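Local coordinates for protein internalin (Listeria monocytogenes serotype 4b, PDB 4FMZ) that is an internalin of the leucine-rich-repeat class that probably takes part in adhesion to and invasion of host cells, at residues A[168-173]-A[192-197]. Sequence-based numbering, arbitrary orientation.
Sequences KDVTPI and ISPLAS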
ATOM      1  N   LYS A 168       9.461  12.575  -3.592  1.00 29.97           N
ATOM      2  CA  LYS A 168       9.153  13.358  -4.783  1.00 29.40           C
ATOM      3  C   LYS A 168       9.466  12.546  -6.030  1.00 32.49           C
ATOM      4  O   LYS A 168       8.606  12.338  -6.888  1.00 30.72           O
ATOM      5  CB  LYS A 168       9.997  14.646  -4.800  1.00 33.29           C
ATOM      6  CG  LYS A 168       9.342  15.846  -4.163  1.00 49.80           C
ATOM      7  CD  LYS A 168       9.425  17.062  -5.077  1.00 56.38           C
ATOM      8  CE  LYS A 168       8.649  18.223  -4.496  1.00 62.07           C
ATOM      9  NZ  LYS A 168       7.184  18.103  -4.738  1.00 57.66           N
ATOM     10  N   ASP A 169      10.729  12.087  -6.104  1.00 29.16           N
ATOM     11  CA  ASP A 169      11.339  11.388  -7.226  1.00 29.06           C
ATOM     12  C   ASP A 169      11.065   9.880  -7.179  1.00 31.23           C
ATOM     13  O   ASP A 169      11.561   9.184  -6.306  1.00 30.51           O
ATOM     14  CB  ASP A 169      12.846  11.684  -7.232  1.00 31.21           C
ATOM     15  CG  ASP A 169      13.585  11.204  -8.459  1.00 35.53           C
ATOM     16  OD1 ASP A 169      12.948  10.573  -9.328  1.00 33.50           O
ATOM     17  OD2 ASP A 169      14.804  11.444  -8.541  1.00 40.58           O
ATOM     18  N   VAL A 170      10.280   9.383  -8.140  1.00 27.17           N
ATOM     19  CA  VAL A 170       9.927   7.964  -8.182  1.00 26.46           C
ATOM     20  C   VAL A 170      10.785   7.212  -9.245  1.00 29.13           C
ATOM     21  O   VAL A 170      10.485   6.057  -9.545  1.00 27.18           O
ATOM     22  CB  VAL A 170       8.393   7.731  -8.363  1.00 29.97           C
ATOM     23  CG1 VAL A 170       7.610   8.316  -7.190  1.00 29.57           C
ATOM     24  CG2 VAL A 170       7.859   8.288  -9.685  1.00 30.36           C
ATOM     25  N   THR A 171      11.863   7.850  -9.773  1.00 26.50           N
ATOM     26  CA  THR A 171      12.760   7.248 -10.779  1.00 27.25           C
ATOM     27  C   THR A 171      13.299   5.865 -10.319  1.00 31.12           C
ATOM     28  O   THR A 171      13.236   4.944 -11.130  1.00 30.29           O
ATOM     29  CB  THR A 171      13.927   8.192 -11.188  1.00 36.88           C
ATOM     30  OG1 THR A 171      13.395   9.433 -11.645  1.00 33.59           O
ATOM     31  CG2 THR A 171      14.789   7.617 -12.303  1.00 38.56           C
ATOM     32  N   PRO A 172      13.735   5.643  -9.048  1.00 28.53           N
ATOM     33  CA  PRO A 172      14.202   4.288  -8.676  1.00 28.90           C
ATOM     34  C   PRO A 172      13.138   3.194  -8.837  1.00 31.40           C
ATOM     35  O   PRO A 172      13.505   2.043  -9.078  1.00 30.39           O
ATOM     36  CB  PRO A 172      14.591   4.439  -7.201  1.00 29.87           C
ATOM     37  CG  PRO A 172      14.879   5.895  -7.039  1.00 33.43           C
ATOM     38  CD  PRO A 172      13.884   6.580  -7.911  1.00 29.00           C
ATOM     39  N   ILE A 173      11.832   3.544  -8.699  1.00 27.27           N
ATOM     40  CA  ILE A 173      10.715   2.583  -8.795  1.00 25.78           C
ATOM     41  C   ILE A 173      10.550   2.099 -10.257  1.00 29.04           C
ATOM     42  O   ILE A 173      10.026   1.002 -10.473  1.00 28.15           O
ATOM     43  CB  ILE A 173       9.390   3.166  -8.218  1.00 27.51           C
ATOM     44  CG1 ILE A 173       9.575   3.585  -6.742  1.00 26.93           C
ATOM     45  CG2 ILE A 173       8.220   2.162  -8.349  1.00 26.90           C
ATOM     46  CD1 ILE A 173       8.387   4.362  -6.173  1.00 28.36           C
ATOM     47  N   ILE A 192       5.123  11.304 -12.455  1.00 25.11           N
ATOM     48  CA  ILE A 192       5.144   9.832 -12.444  1.00 25.39           C
ATOM     49  C   ILE A 192       5.634   9.269 -13.809  1.00 29.41           C
ATOM     50  O   ILE A 192       5.588   8.053 -14.009  1.00 28.03           O
ATOM     51  CB  ILE A 192       3.786   9.200 -12.026  1.00 28.41           C
ATOM     52  CG1 ILE A 192       2.584   9.749 -12.852  1.00 28.49           C
ATOM     53  CG2 ILE A 192       3.558   9.304 -10.512  1.00 28.95           C
ATOM     54  CD1 ILE A 192       1.341   8.784 -12.898  1.00 34.39           C
ATOM     55  N   SER A 193       6.166  10.130 -14.711  1.00 27.39           N
ATOM     56  CA  SER A 193       6.647   9.693 -16.034  1.00 28.73           C
ATOM     57  C   SER A 193       7.616   8.470 -15.971  1.00 33.50           C
ATOM     58  O   SER A 193       7.427   7.604 -16.817  1.00 33.78           O
ATOM     59  CB  SER A 193       7.280  10.837 -16.824  1.00 33.61           C
ATOM     60  OG  SER A 193       8.409  11.388 -16.166  1.00 44.50           O
ATOM     61  N   PRO A 194       8.541   8.268 -14.982  1.00 30.88           N
ATOM     62  CA  PRO A 194       9.355   7.035 -14.989  1.00 31.91           C
ATOM     63  C   PRO A 194       8.551   5.745 -14.785  1.00 34.94           C
ATOM     64  O   PRO A 194       9.038   4.673 -15.128  1.00 36.22           O
ATOM     65  CB  PRO A 194      10.304   7.226 -13.800  1.00 34.02           C
ATOM     66  CG  PRO A 194      10.312   8.682 -13.536  1.00 37.92           C
ATOM     67  CD  PRO A 194       8.934   9.133 -13.847  1.00 32.47           C
ATOM     68  N   LEU A 195       7.320   5.839 -14.264  1.00 28.56           N
ATOM     69  CA  LEU A 195       6.492   4.668 -13.985  1.00 25.85           C
ATOM     70  C   LEU A 195       5.909   4.012 -15.256  1.00 26.87           C
ATOM     71  O   LEU A 195       5.278   2.960 -15.149  1.00 24.75           O
ATOM     72  CB  LEU A 195       5.376   4.996 -12.963  1.00 24.33           C
ATOM     73  CG  LEU A 195       5.847   5.505 -11.576  1.00 27.67           C
ATOM     74  CD1 LEU A 195       4.708   5.471 -10.579  1.00 27.93           C
ATOM     75  CD2 LEU A 195       7.062   4.679 -11.015  1.00 29.91           C
ATOM     76  N   ALA A 196       6.209   4.568 -16.451  1.00 25.05           N
ATOM     77  CA  ALA A 196       5.809   4.022 -17.752  1.00 24.24           C
ATOM     78  C   ALA A 196       6.425   2.622 -17.980  1.00 27.79           C
ATOM     79  O   ALA A 196       5.926   1.860 -18.800  1.00 27.28           O
ATOM     80  CB  ALA A 196       6.219   4.977 -18.867  1.00 25.64           C
ATOM     81  N   SER A 197       7.465   2.266 -17.216  1.00 25.39           N
ATOM     82  CA  SER A 197       8.129   0.956 -17.311  1.00 25.87           C
ATOM     83  C   SER A 197       7.386  -0.150 -16.523  1.00 29.39           C
ATOM     84  O   SER A 197       7.704  -1.330 -16.689  1.00 29.87           O
ATOM     85  CB  SER A 197       9.557   1.065 -16.793  1.00 29.06           C
ATOM     86  OG  SER A 197       9.517   1.505 -15.446  1.00 33.95           O
TER
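T171 and P194 bring the two backbones closest, their CA atoms 5.4 Å apart, while V170 and I192, and I173 and L195, are nearest CA pairs at wider spacing. Each segment turns over in a tight bend: I173 N bonds to V170 O at 3.0 Å, and L195 N bonds to I192 O at 2.8 Å, the latter opening a 3-10 turn over 193-197. Most of the contact between the segments is apolar packing. V170 CB points at the other segment; with CG1 anti to the carbonyl carbon (chi1 -62°), CG2 falls between the backbone N and the carbonyl carbon, lies 3.9 Å from L195 CG and also touches L195 CD2. The two side chains meet at about a right angle. L195 CD2 then reaches on to I173 CG2, at 3.8 Å, so one leucine methyl packs against both residues. This is packing between adjacent turns of a leucine-rich-repeat solenoid: both segments belong to the loops that follow successive parallel strands, 159-161 and 181-183, and I173 and L195 both touch L182 of the second strand in the core. Toward the surface, the P194 ring lies against T171, with P194 CG 3.7 Å from T171 OG1 and CB close to T171 CA. T171 OG1 turns back to its own segment and donates to the syn lone pair of D169 OD1 at 2.6 Å. D169 OD1 also accepts from T171 N, 3.0 Å away and above the carboxylate plane, an Asx turn over 169-171.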